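Local coordinates for protein putative cathepsin d (Ixodes ricinus, PDB 5N7Q) that probably cleaves proteins as a pepsin-like aspartic endopeptidase and is captured here with the inhibitor pepstatin A, at residues S101-G106 with F141-K146; L55-Y60 with P120-L125; Y19-I24 with D30-F35; G175-D180 with Y323-R328. One frame throughout, in Å; residues are numbered along the deposited sequence. Where two conformers were deposited one is given.

Contact 1. Residues S101-G106 with F141-K146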
loop_
_atom_site.group_PDB
_atom_site.type_symbol
_atom_site.label_atom_id
_atom_site.label_comp_id
_atom_site.label_asym_id
_atom_site.label_seq_id
_atom_site.Cartn_x
_atom_site.Cartn_y
_atom_site.Cartn_z
ATOM N N SER A 101 -22.948 1.062 4.653
ATOM C CA SER A 101 -24.063 0.781 3.740
ATOM C C SER A 101 -23.812 1.202 2.280
ATOM O O SER A 101 -23.075 2.168 1.991
ATOM C CB SER A 101 -25.346 1.453 4.243
ATOM O OG SER A 101 -25.732 0.928 5.512
ATOM N N GLY A 102 -24.435 0.480 1.354
ATOM C CA GLY A 102 -24.455 0.905 -0.042
ATOM C C GLY A 102 -23.084 1.091 -0.660
ATOM O O GLY A 102 -22.835 2.092 -1.339
ATOM N N GLN A 103 -22.202 0.117 -0.438
ATOM C CA GLN A 103 -20.820 0.211 -0.887
ATOM C C GLN A 103 -20.623 -0.468 -2.254
ATOM O O GLN A 103 -20.788 -1.686 -2.371
ATOM C CB GLN A 103 -19.863 -0.405 0.143
ATOM C CG GLN A 103 -18.397 -0.397 -0.282
ATOM C CD GLN A 103 -17.889 1.011 -0.538
ATOM O OE1 GLN A 103 -18.106 1.883 0.299
ATOM N NE2 GLN A 103 -17.272 1.245 -1.693
ATOM N N PRO A 104 -20.269 0.314 -3.283
ATOM C CA PRO A 104 -19.974 -0.335 -4.536
ATOM C C PRO A 104 -18.705 -1.178 -4.458
ATOM O O PRO A 104 -17.746 -0.784 -3.821
ATOM C CB PRO A 104 -19.766 0.818 -5.525
ATOM C CG PRO A 104 -20.401 1.971 -4.912
ATOM C CD PRO A 104 -20.257 1.772 -3.422
ATOM N N LEU A 105 -18.759 -2.346 -5.061
ATOM C CA LEU A 105 -17.610 -3.231 -5.192
ATOM C C LEU A 105 -17.582 -3.830 -6.579
ATOM O O LEU A 105 -18.629 -4.045 -7.227
ATOM C CB LEU A 105 -17.625 -4.363 -4.150
ATOM C CG LEU A 105 -18.721 -5.446 -4.223
ATOM C CD1 LEU A 105 -18.275 -6.811 -3.731
ATOM C CD2 LEU A 105 -19.972 -5.038 -3.461
ATOM N N GLY A 106 -16.380 -4.163 -7.021
ATOM C CA GLY A 106 -16.209 -4.920 -8.254
ATOM C C GLY A 106 -16.300 -6.416 -7.994
ATOM O O GLY A 106 -15.658 -6.933 -7.074
ATOM N N PHE A 141 -13.577 4.543 2.204
ATOM C CA PHE A 141 -13.349 5.548 3.233
ATOM C C PHE A 141 -14.240 6.751 2.991
ATOM O O PHE A 141 -14.754 7.359 3.920
ATOM C CB PHE A 141 -11.907 5.998 3.325
ATOM C CG PHE A 141 -11.597 6.828 4.550
ATOM C CD1 PHE A 141 -11.701 6.275 5.833
ATOM C CD2 PHE A 141 -11.179 8.152 4.441
ATOM C CE1 PHE A 141 -11.418 7.018 6.973
ATOM C CE2 PHE A 141 -10.870 8.893 5.572
ATOM C CZ PHE A 141 -10.981 8.315 6.847
ATOM N N ASP A 142 -14.403 7.119 1.716
ATOM C CA ASP A 142 -15.313 8.204 1.388
ATOM C C ASP A 142 -16.754 7.937 1.826
ATOM O O ASP A 142 -17.467 8.833 2.306
ATOM C CB ASP A 142 -15.283 8.418 -0.116
ATOM C CG ASP A 142 -14.088 9.223 -0.542
ATOM O OD1 ASP A 142 -12.967 8.680 -0.472
ATOM O OD2 ASP A 142 -14.264 10.403 -0.885
ATOM N N ASN A 143 -17.176 6.689 1.657
ATOM C CA ASN A 143 -18.513 6.260 2.088
ATOM C C ASN A 143 -18.646 6.294 3.630
ATOM O O ASN A 143 -19.663 6.756 4.160
ATOM C CB ASN A 143 -18.802 4.865 1.531
ATOM C CG ASN A 143 -20.262 4.638 1.219
ATOM O OD1 ASN A 143 -21.078 5.567 1.246
ATOM N ND2 ASN A 143 -20.604 3.394 0.928
ATOM N N MET A 144 -17.598 5.884 4.344
ATOM C CA MET A 144 -17.535 6.036 5.796
ATOM C C MET A 144 -17.697 7.498 6.192
ATOM O O MET A 144 -18.492 7.813 7.098
ATOM C CB MET A 144 -16.223 5.482 6.340
ATOM C CG MET A 144 -16.138 3.974 6.240
ATOM S SD MET A 144 -14.524 3.315 6.684
ATOM C CE MET A 144 -14.718 3.089 8.442
ATOM N N MET A 145 -16.974 8.394 5.535
ATOM C CA MET A 145 -17.095 9.825 5.832
ATOM C C MET A 145 -18.493 10.356 5.556
ATOM O O MET A 145 -19.061 11.082 6.377
ATOM C CB MET A 145 -16.086 10.642 5.037
ATOM C CG MET A 145 -14.651 10.418 5.482
ATOM S SD MET A 145 -13.541 11.638 4.762
ATOM C CE MET A 145 -13.844 11.336 3.029
ATOM N N LYS A 146 -19.050 9.986 4.409
ATOM C CA LYS A 146 -20.430 10.400 4.056
ATOM C C LYS A 146 -21.449 9.961 5.106
ATOM O O LYS A 146 -22.367 10.717 5.447
ATOM C CB LYS A 146 -20.818 9.816 2.702
ATOM C CG LYS A 146 -20.301 10.580 1.506
ATOM C CD LYS A 146 -20.642 9.864 0.205
ATOM C CE LYS A 146 -20.143 10.585 -1.051
ATOM N NZ LYS A 146 -18.697 10.984 -1.034
#

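Contact 2. Residues L55-Y60 with P120-L125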
loop_
_atom_site.group_PDB
_atom_site.type_symbol
_atom_site.label_atom_id
_atom_site.label_comp_id
_atom_site.label_asym_id
_atom_site.label_seq_id
_atom_site.Cartn_x
_atom_site.Cartn_y
_atom_site.Cartn_z
ATOM N N LEU A 55 -11.775 -20.311 -7.735
ATOM C CA LEU A 55 -12.099 -21.486 -6.922
ATOM C C LEU A 55 -11.181 -21.678 -5.732
ATOM O O LEU A 55 -11.545 -22.404 -4.796
ATOM C CB LEU A 55 -12.154 -22.736 -7.788
ATOM C CG LEU A 55 -13.324 -22.745 -8.784
ATOM C CD1 LEU A 55 -13.344 -24.101 -9.456
ATOM C CD2 LEU A 55 -14.697 -22.436 -8.180
ATOM N N HIS A 56 -10.024 -21.004 -5.744
ATOM C CA HIS A 56 -9.092 -21.044 -4.612
ATOM C C HIS A 56 -9.028 -19.750 -3.823
ATOM O O HIS A 56 -8.075 -19.521 -3.077
ATOM C CB HIS A 56 -7.719 -21.482 -5.095
ATOM C CG HIS A 56 -7.718 -22.891 -5.564
ATOM N ND1 HIS A 56 -7.955 -23.234 -6.871
ATOM C CD2 HIS A 56 -7.618 -24.053 -4.875
ATOM C CE1 HIS A 56 -7.966 -24.551 -6.979
ATOM N NE2 HIS A 56 -7.765 -25.066 -5.783
ATOM N N HIS A 57 -10.055 -18.915 -3.962
ATOM C CA HIS A 57 -10.201 -17.715 -3.141
ATOM C C HIS A 57 -11.617 -17.630 -2.638
ATOM O O HIS A 57 -12.489 -18.398 -3.094
ATOM C CB HIS A 57 -9.790 -16.459 -3.924
ATOM C CG HIS A 57 -8.314 -16.357 -4.119
ATOM N ND1 HIS A 57 -7.652 -16.963 -5.167
ATOM C CD2 HIS A 57 -7.358 -15.783 -3.351
ATOM C CE1 HIS A 57 -6.358 -16.738 -5.048
ATOM N NE2 HIS A 57 -6.153 -16.043 -3.943
ATOM N N HIS A 58 -11.866 -16.769 -1.656
ATOM C CA HIS A 58 -13.240 -16.519 -1.222
ATOM C C HIS A 58 -13.989 -15.695 -2.263
ATOM O O HIS A 58 -13.458 -14.727 -2.817
ATOM C CB HIS A 58 -13.286 -15.878 0.152
ATOM C CG HIS A 58 -12.480 -16.616 1.163
ATOM N ND1 HIS A 58 -11.328 -16.090 1.703
ATOM C CD2 HIS A 58 -12.593 -17.869 1.658
ATOM C CE1 HIS A 58 -10.785 -16.975 2.520
ATOM N NE2 HIS A 58 -11.537 -18.061 2.515
ATOM N N ARG A 59 -15.212 -16.121 -2.560
ATOM C CA ARG A 59 -16.043 -15.487 -3.592
ATOM C C ARG A 59 -17.269 -14.821 -2.995
ATOM O O ARG A 59 -17.820 -15.280 -1.977
ATOM C CB ARG A 59 -16.421 -16.512 -4.673
ATOM C CG ARG A 59 -15.235 -17.107 -5.417
ATOM C CD ARG A 59 -15.594 -18.262 -6.350
ATOM N NE ARG A 59 -16.299 -19.317 -5.640
ATOM C CZ ARG A 59 -15.766 -20.200 -4.787
ATOM N NH1 ARG A 59 -14.465 -20.213 -4.492
ATOM N NH2 ARG A 59 -16.569 -21.094 -4.190
ATOM N N TYR A 60 -17.663 -13.723 -3.616
ATOM C CA TYR A 60 -18.876 -12.991 -3.228
ATOM C C TYR A 60 -20.049 -13.548 -4.022
ATOM O O TYR A 60 -19.980 -13.573 -5.262
ATOM C CB TYR A 60 -18.696 -11.526 -3.538
ATOM C CG TYR A 60 -19.985 -10.732 -3.377
ATOM C CD1 TYR A 60 -20.575 -10.577 -2.148
ATOM C CD2 TYR A 60 -20.616 -10.161 -4.468
ATOM C CE1 TYR A 60 -21.763 -9.868 -1.995
ATOM C CE2 TYR A 60 -21.765 -9.415 -4.330
ATOM C CZ TYR A 60 -22.353 -9.272 -3.098
ATOM O OH TYR A 60 -23.525 -8.547 -2.980
ATOM N N PRO A 120 -2.570 -14.456 -0.883
ATOM C CA PRO A 120 -3.313 -14.957 0.268
ATOM C C PRO A 120 -4.598 -14.158 0.495
ATOM O O PRO A 120 -5.497 -14.597 1.228
ATOM C CB PRO A 120 -2.335 -14.726 1.424
ATOM C CG PRO A 120 -1.551 -13.544 1.011
ATOM C CD PRO A 120 -1.378 -13.678 -0.469
ATOM N N PHE A 121 -4.674 -12.994 -0.124
ATOM C CA PHE A 121 -5.858 -12.147 -0.050
ATOM C C PHE A 121 -6.756 -12.401 -1.266
ATOM O O PHE A 121 -6.300 -12.908 -2.303
ATOM C CB PHE A 121 -5.478 -10.675 0.073
ATOM C CG PHE A 121 -4.485 -10.207 -0.957
ATOM C CD1 PHE A 121 -4.907 -9.834 -2.212
ATOM C CD2 PHE A 121 -3.112 -10.174 -0.669
ATOM C CE1 PHE A 121 -4.013 -9.396 -3.179
ATOM C CE2 PHE A 121 -2.207 -9.739 -1.634
ATOM C CZ PHE A 121 -2.658 -9.348 -2.897
ATOM N N ASP A 122 -8.015 -12.034 -1.097
ATOM C CA ASP A 122 -9.043 -12.212 -2.140
ATOM C C ASP A 122 -9.187 -11.021 -3.032
ATOM O O ASP A 122 -9.620 -11.163 -4.168
ATOM C CB ASP A 122 -10.378 -12.523 -1.497
ATOM C CG ASP A 122 -10.282 -13.689 -0.526
ATOM O OD1 ASP A 122 -9.830 -14.780 -0.939
ATOM O OD2 ASP A 122 -10.532 -13.494 0.683
ATOM N N GLY A 123 -8.848 -9.840 -2.548
ATOM C CA GLY A 123 -9.025 -8.644 -3.352
ATOM C C GLY A 123 -8.350 -7.455 -2.740
ATOM O O GLY A 123 -7.505 -7.586 -1.856
ATOM N N ILE A 124 -8.711 -6.286 -3.254
ATOM C CA ILE A 124 -8.037 -5.041 -2.890
ATOM C C ILE A 124 -9.097 -4.041 -2.437
ATOM O O ILE A 124 -10.153 -3.979 -3.030
ATOM C CB ILE A 124 -7.259 -4.445 -4.077
ATOM C CG1 ILE A 124 -6.181 -5.449 -4.545
ATOM C CG2 ILE A 124 -6.684 -3.060 -3.716
ATOM C CD1 ILE A 124 -5.393 -5.043 -5.771
ATOM N N LEU A 125 -8.793 -3.304 -1.373
ATOM C CA LEU A 125 -9.663 -2.242 -0.873
ATOM C C LEU A 125 -8.862 -0.959 -0.969
ATOM O O LEU A 125 -7.926 -0.692 -0.156
ATOM C CB LEU A 125 -10.131 -2.530 0.562
ATOM C CG LEU A 125 -11.236 -1.616 1.133
ATOM C CD1 LEU A 125 -11.993 -2.333 2.263
ATOM C CD2 LEU A 125 -10.661 -0.295 1.609
#

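Contact 3. Residues Y19-I24 with D30-F35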
loop_
_atom_site.group_PDB
_atom_site.type_symbol
_atom_site.label_atom_id
_atom_site.label_comp_id
_atom_site.label_asym_id
_atom_site.label_seq_id
_atom_site.Cartn_x
_atom_site.Cartn_y
_atom_site.Cartn_z
ATOM N N TYR A 19 -2.569 -7.667 4.668
ATOM C CA TYR A 19 -3.990 -7.806 4.352
ATOM C C TYR A 19 -4.796 -8.067 5.591
ATOM O O TYR A 19 -4.275 -8.551 6.614
ATOM C CB TYR A 19 -4.204 -8.921 3.326
ATOM C CG TYR A 19 -3.474 -10.189 3.654
ATOM C CD1 TYR A 19 -2.136 -10.333 3.279
ATOM C CD2 TYR A 19 -4.101 -11.264 4.302
ATOM C CE1 TYR A 19 -1.426 -11.471 3.560
ATOM C CE2 TYR A 19 -3.381 -12.432 4.575
ATOM C CZ TYR A 19 -2.048 -12.506 4.206
ATOM O OH TYR A 19 -1.252 -13.613 4.415
ATOM N N GLY A 20 -6.074 -7.702 5.523
ATOM C CA GLY A 20 -6.953 -7.821 6.685
ATOM C C GLY A 20 -8.367 -8.235 6.325
ATOM O O GLY A 20 -8.770 -8.183 5.154
ATOM N N PRO A 21 -9.128 -8.636 7.319
ATOM C CA PRO A 21 -10.486 -9.087 7.099
ATOM C C PRO A 21 -11.534 -8.000 6.861
ATOM O O PRO A 21 -11.492 -6.937 7.463
ATOM C CB PRO A 21 -10.798 -9.830 8.395
ATOM C CG PRO A 21 -10.034 -9.062 9.416
ATOM C CD PRO A 21 -8.737 -8.773 8.733
ATOM N N ILE A 22 -12.470 -8.319 5.968
ATOM C CA ILE A 22 -13.685 -7.517 5.793
ATOM C C ILE A 22 -14.820 -8.493 5.598
ATOM O O ILE A 22 -14.584 -9.654 5.333
ATOM C CB ILE A 22 -13.634 -6.499 4.614
ATOM C CG1 ILE A 22 -13.568 -7.178 3.233
ATOM C CG2 ILE A 22 -12.471 -5.519 4.802
ATOM C CD1 ILE A 22 -13.740 -6.239 2.041
ATOM N N SER A 23 -16.034 -7.988 5.714
ATOM C CA SER A 23 -17.181 -8.755 5.221
ATOM C C SER A 23 -18.040 -7.929 4.328
ATOM O O SER A 23 -18.039 -6.687 4.391
ATOM C CB SER A 23 -18.013 -9.354 6.364
ATOM O OG SER A 23 -18.812 -8.402 7.036
ATOM N N ILE A 24 -18.777 -8.645 3.466
ATOM C CA ILE A 24 -19.724 -8.049 2.543
ATOM C C ILE A 24 -21.049 -8.780 2.715
ATOM O O ILE A 24 -21.078 -9.999 2.797
ATOM C CB ILE A 24 -19.265 -8.192 1.077
ATOM C CG1 ILE A 24 -17.830 -7.662 0.856
ATOM C CG2 ILE A 24 -20.262 -7.549 0.121
ATOM C CD1 ILE A 24 -17.620 -6.161 0.913
ATOM N N ASP A 30 -17.238 -13.411 4.326
ATOM C CA ASP A 30 -15.912 -12.971 4.817
ATOM C C ASP A 30 -14.818 -13.052 3.738
ATOM O O ASP A 30 -14.770 -13.983 2.948
ATOM C CB ASP A 30 -15.515 -13.807 6.016
ATOM C CG ASP A 30 -16.379 -13.558 7.229
ATOM O OD1 ASP A 30 -16.875 -12.441 7.430
ATOM O OD2 ASP A 30 -16.540 -14.524 8.022
ATOM N N PHE A 31 -13.935 -12.046 3.744
ATOM C CA PHE A 31 -12.805 -11.955 2.809
ATOM C C PHE A 31 -11.588 -11.384 3.490
ATOM O O PHE A 31 -11.668 -10.847 4.610
ATOM C CB PHE A 31 -13.159 -11.029 1.636
ATOM C CG PHE A 31 -14.425 -11.429 0.923
ATOM C CD1 PHE A 31 -15.681 -10.991 1.349
ATOM C CD2 PHE A 31 -14.349 -12.272 -0.170
ATOM C CE1 PHE A 31 -16.828 -11.436 0.701
ATOM C CE2 PHE A 31 -15.486 -12.701 -0.815
ATOM C CZ PHE A 31 -16.722 -12.279 -0.381
ATOM N N GLN A 32 -10.467 -11.537 2.800
ATOM C CA GLN A 32 -9.214 -10.850 3.148
ATOM C C GLN A 32 -8.856 -9.931 2.024
ATOM O O GLN A 32 -8.901 -10.316 0.854
ATOM C CB GLN A 32 -8.099 -11.857 3.359
ATOM C CG GLN A 32 -8.377 -12.821 4.501
ATOM C CD GLN A 32 -8.289 -12.170 5.848
ATOM O OE1 GLN A 32 -7.603 -11.165 6.016
ATOM N NE2 GLN A 32 -8.990 -12.735 6.837
ATOM N N VAL A 33 -8.465 -8.704 2.345
ATOM C CA VAL A 33 -8.101 -7.721 1.307
ATOM C C VAL A 33 -6.848 -6.967 1.686
ATOM O O VAL A 33 -6.562 -6.776 2.850
ATOM C CB VAL A 33 -9.230 -6.696 1.049
ATOM C CG1 VAL A 33 -10.426 -7.384 0.420
ATOM C CG2 VAL A 33 -9.667 -5.947 2.303
ATOM N N ILE A 34 -6.102 -6.547 0.669
ATOM C CA ILE A 34 -5.013 -5.615 0.883
ATOM C C ILE A 34 -5.629 -4.209 0.940
ATOM O O ILE A 34 -6.447 -3.846 0.078
ATOM C CB ILE A 34 -3.862 -5.834 -0.127
ATOM C CG1 ILE A 34 -2.715 -4.856 0.125
ATOM C CG2 ILE A 34 -4.321 -5.778 -1.574
ATOM C CD1 ILE A 34 -1.408 -5.348 -0.463
ATOM N N PHE A 35 -5.229 -3.455 1.964
ATOM C CA PHE A 35 -5.633 -2.063 2.123
ATOM C C PHE A 35 -4.610 -1.203 1.415
ATOM O O PHE A 35 -3.464 -1.145 1.841
ATOM C CB PHE A 35 -5.754 -1.698 3.602
ATOM C CG PHE A 35 -6.971 -2.333 4.254
ATOM C CD1 PHE A 35 -6.960 -3.654 4.654
ATOM C CD2 PHE A 35 -8.164 -1.618 4.399
ATOM C CE1 PHE A 35 -8.079 -4.256 5.193
ATOM C CE2 PHE A 35 -9.287 -2.216 4.967
ATOM C CZ PHE A 35 -9.249 -3.540 5.353
HETATM O O HOH W 1 -14.601 -10.576 8.280
#

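Contact 4. Residues G175-D180 with Y323-R328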
loop_
_atom_site.group_PDB
_atom_site.type_symbol
_atom_site.label_atom_id
_atom_site.label_comp_id
_atom_site.label_asym_id
_atom_site.label_seq_id
_atom_site.Cartn_x
_atom_site.Cartn_y
_atom_site.Cartn_z
ATOM N N GLY A 175 -10.373 6.501 11.487
ATOM C CA GLY A 175 -10.942 7.521 12.370
ATOM C C GLY A 175 -10.101 7.850 13.580
ATOM O O GLY A 175 -10.584 8.395 14.557
ATOM N N GLY A 176 -8.809 7.559 13.523
ATOM C CA GLY A 176 -7.948 7.931 14.634
ATOM C C GLY A 176 -6.469 7.846 14.325
ATOM O O GLY A 176 -6.066 7.306 13.269
ATOM N N ILE A 177 -5.672 8.382 15.252
ATOM C CA ILE A 177 -4.200 8.313 15.233
ATOM C C ILE A 177 -3.794 7.754 16.582
ATOM O O ILE A 177 -4.133 8.352 17.586
ATOM C CB ILE A 177 -3.556 9.720 15.078
ATOM C CG1 ILE A 177 -4.123 10.494 13.882
ATOM C CG2 ILE A 177 -2.042 9.587 14.993
ATOM C CD1 ILE A 177 -3.686 11.956 13.813
ATOM N N ASP A 178 -3.073 6.626 16.609
ATOM C CA ASP A 178 -2.737 5.953 17.873
ATOM C C ASP A 178 -1.296 6.299 18.222
ATOM O O ASP A 178 -0.359 5.782 17.599
ATOM C CB ASP A 178 -2.909 4.450 17.715
ATOM C CG ASP A 178 -2.769 3.692 19.003
ATOM O OD1 ASP A 178 -2.364 4.254 20.038
ATOM O OD2 ASP A 178 -3.100 2.495 18.988
ATOM N N HIS A 179 -1.109 7.126 19.256
ATOM C CA HIS A 179 0.234 7.495 19.705
ATOM C C HIS A 179 0.961 6.287 20.322
ATOM O O HIS A 179 2.168 6.342 20.476
ATOM C CB HIS A 179 0.178 8.683 20.686
ATOM C CG HIS A 179 1.425 9.524 20.727
ATOM N ND1 HIS A 179 2.696 8.998 20.625
ATOM C CD2 HIS A 179 1.586 10.863 20.835
ATOM C CE1 HIS A 179 3.582 9.976 20.709
ATOM N NE2 HIS A 179 2.931 11.118 20.830
ATOM N N ASP A 180 0.279 5.169 20.607
ATOM C CA ASP A 180 0.996 3.979 21.017
ATOM C C ASP A 180 1.705 3.291 19.855
ATOM O O ASP A 180 2.458 2.348 20.083
ATOM C CB ASP A 180 0.101 3.054 21.840
ATOM C CG ASP A 180 -0.259 3.650 23.215
ATOM O OD1 ASP A 180 0.601 4.396 23.772
ATOM O OD2 ASP A 180 -1.405 3.402 23.685
ATOM N N TYR A 323 5.261 5.372 10.952
ATOM C CA TYR A 323 3.813 5.381 11.128
ATOM C C TYR A 323 3.218 6.550 10.325
ATOM O O TYR A 323 3.780 7.647 10.334
ATOM C CB TYR A 323 3.525 5.566 12.600
ATOM C CG TYR A 323 2.086 5.437 13.031
ATOM C CD1 TYR A 323 1.384 4.237 12.848
ATOM C CD2 TYR A 323 1.427 6.474 13.662
ATOM C CE1 TYR A 323 0.076 4.097 13.257
ATOM C CE2 TYR A 323 0.118 6.345 14.074
ATOM C CZ TYR A 323 -0.563 5.159 13.900
ATOM O OH TYR A 323 -1.853 5.025 14.335
ATOM N N THR A 324 2.123 6.298 9.602
ATOM C CA THR A 324 1.670 7.245 8.609
ATOM C C THR A 324 0.212 7.553 8.836
ATOM O O THR A 324 -0.614 6.665 9.018
ATOM C CB THR A 324 1.888 6.747 7.194
ATOM O OG1 THR A 324 3.276 6.418 7.025
ATOM C CG2 THR A 324 1.565 7.793 6.172
ATOM N N ILE A 325 -0.081 8.841 8.816
ATOM C CA ILE A 325 -1.417 9.405 9.005
ATOM C C ILE A 325 -1.881 9.959 7.660
ATOM O O ILE A 325 -1.220 10.807 7.070
ATOM C CB ILE A 325 -1.423 10.551 10.031
ATOM C CG1 ILE A 325 -1.002 10.075 11.443
ATOM C CG2 ILE A 325 -2.820 11.126 10.149
ATOM C CD1 ILE A 325 0.485 9.854 11.628
ATOM N N PHE A 326 -3.034 9.473 7.188
ATOM C CA PHE A 326 -3.651 9.890 5.933
ATOM C C PHE A 326 -4.880 10.735 6.328
ATOM O O PHE A 326 -5.879 10.201 6.803
ATOM C CB PHE A 326 -4.054 8.667 5.124
ATOM C CG PHE A 326 -2.905 7.813 4.689
ATOM C CD1 PHE A 326 -2.380 6.829 5.547
ATOM C CD2 PHE A 326 -2.378 7.962 3.425
ATOM C CE1 PHE A 326 -1.306 6.045 5.126
ATOM C CE2 PHE A 326 -1.308 7.179 3.006
ATOM C CZ PHE A 326 -0.792 6.207 3.857
ATOM N N ASP A 327 -4.781 12.049 6.137
ATOM C CA ASP A 327 -5.748 13.012 6.686
ATOM C C ASP A 327 -6.569 13.646 5.572
ATOM O O ASP A 327 -6.054 14.473 4.810
ATOM C CB ASP A 327 -4.949 14.048 7.498
ATOM C CG ASP A 327 -5.790 15.142 8.137
ATOM O OD1 ASP A 327 -6.937 15.360 7.705
ATOM O OD2 ASP A 327 -5.233 15.768 9.094
ATOM N N ARG A 328 -7.848 13.277 5.512
ATOM C CA ARG A 328 -8.761 13.804 4.498
ATOM C C ARG A 328 -9.411 15.095 4.956
ATOM O O ARG A 328 -9.956 15.820 4.123
ATOM C CB ARG A 328 -9.868 12.787 4.118
ATOM C CG ARG A 328 -9.325 11.616 3.310
ATOM C CD ARG A 328 -8.980 11.995 1.863
ATOM N NE ARG A 328 -10.180 12.456 1.161
ATOM C CZ ARG A 328 -11.054 11.666 0.540
ATOM N NH1 ARG A 328 -10.872 10.353 0.515
ATOM N NH2 ARG A 328 -12.155 12.181 -0.009
#

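Contact 1. Residues S101-G106 with F141-K146
Asn143 ND2 reaches three oxygens of residues 101-106. The bond to Gln103 OE1 is a sound one, at 3.0 Å with an N-H...O angle of 152°. The nitrogen stands above the plane of the Gln103 carbonyl, not on a lone pair. The two amide planes are turned 72° apart, and the side chains run alongside, pointing opposite ways. ND2 also gives weak, bent bonds to two backbone carbonyls, Ser101 O at 3.0 Å and Gly102 O at 3.4 Å. ND2 has only two hydrogens, so these two share one. Both carbonyls belong to the corner at Gly102, where strand 98-101 gives way to strand 103-112. Gly102 has a positive phi, which suits glycine. In this pepsin-like fold the contact joins that corner to helix 140-146, away from the predicted catalytic aspartates. Gln103 is bent at its second torsion (chi2 59°), which turns its amide round to the next residue of its own strand. Its NE2 bonds to Pro104 O, 3.0 Å away and in the carbonyl plane, and to Val138 O ahead of the helix. These bonds fix the amide's rotation and leave OE1 turned to Asn143. Gln147 adds a further bond to Ser101 O.

Contact 2. Residues L55-Y60 with P120-L125
A His-carboxylate hydrogen bond ties the loop after helix 52-55 to the turn that leads into strand 123-126, in a pepsin-like lobe. His58 ND1 meets Asp122 OD2 at 2.9 Å with an N-H...O angle of 164°. The oxygen is approached on its syn side but tilted out of the carboxylate plane, and it lies at the edge of the imidazole, in the ring plane. Ring and carboxylate planes are 75° apart. The other oxygen takes a backbone bond: His58 N lies 2.9 Å from Asp122 OD1 and comes from above the carboxylate plane. The same residue thus holds the aspartate through main chain and side chain. The aspartate CG sits beside its own backbone N (chi1 -53°), which swings the carboxylate to the histidine loop. OD2 has a second partner in Gln32 N, so the carboxylate is gripped from two parts of the fold. The proton on ND1 and these donors would probably favour the charged carboxylate. Asp122 OD1 also lies at the edge of the His57 imidazole, 3.4 Å from His57 CB, with ring and carboxylate almost perpendicular. His57 CD2 approaches Phe121 O at 3.2 Å. His57 ND1 bonds to Tyr53 O and NE2 to Ala119 O. Pro45 of strand 42-45 touches both His57 and Asp122, while Phe31 of strand 29-36 also packs on the aspartate.

Contact 3. Residues Y19-I24 with D30-F35
Ile22 places CG1 between its backbone N and carbonyl carbon (chi1 66°), leaving CG2 beside the N. That sets CG2 against two side chains of the partner strand, 3.8 Å from Val33 CG2 and 3.8 Å from Phe35 CZ. The Ile22 and Val33 side chains lie across one another. Phe31 has its CG beside the backbone N (chi1 -55°), and its ring runs to Ile24, with CE1 3.9 Å from Ile24 CG1. The two strands form an antiparallel beta hairpin of the pepsin-like fold, leading to the predicted catalytic Asp36. Gly20 pairs with Val33 and Ile22 with Phe31, each pair through two backbone bonds. Gly20 N to Val33 O measures 2.9 Å, and Ile22 N to Phe31 O measures 3.0 Å. Between them lies the non-hydrogen-bonded pair Pro21 and Gln32, where Pro21 CA points a C-H at Phe31 O from 3.3 Å. Ile22, Phe31 and Val33 share one sheet face and pack on Leu42, Leu44 and Leu125. Pro21, Ser23, Asp30 and Gln32 share the other. There Ser23 CB touches Asp30 OD1 at 3.5 Å, while Ser23 OG bonds to Arg94.

Contact 4. Residues G175-D180 with Y323-R328
Ile177 lays its CG2 methyl against Ile325, 3.7 Å from CG1, and the two side chains meet roughly perpendicular. Ile177 CD1 reaches Ile325 CG2 at 3.9 Å, so both branches of Ile325 are touched. The same CG2 methyl of Ile177 meets the Tyr323 ring at its edge, 4.0 Å from CE2. Tyr323 has its CG opposite the backbone N (chi1 -173°), which extends the ring toward residues 175-180. There its hydroxyl accepts a bond from Asp178 N, 3.0 Å from OH and nearly straight at 164°. Asp178 turns its carboxylate the other way, and OD1 takes the backbone N of Asp180 at 2.9 Å. This Asx turn shapes the start of the short 3-10 segment at 179-180. Ser157 of strand 155-160 packs on Ile177, Tyr323 and Ile325. The contact lies away from the predicted catalytic aspartates. It fastens the loop after strand 170-174 onto strand 322-327, part of the sheet that joins the two lobes in pepsin-like aspartic proteases.

How the contacts relate
From the N terminus, contact 3 comes first and closes the short hairpin between strands 17-24 and 29-36. Contact 2 opens next at residues 55-60. Contact 1 opens at 101-106, before contact 2 has closed at 120-125, and closes at 141-146. These two therefore cross, and they touch where Leu105 packs on Tyr60. Strand 123-126 runs beside strand 29-36, so contacts 2 and 3 meet along neighbouring strands. Contact 4 follows in series and spans the longest gap, bringing residues 323-328 back to 175-180. It touches contact 1 through the Asp142-Arg328 salt bridge, which links helix 140-146 to the residue just past strand 322-327.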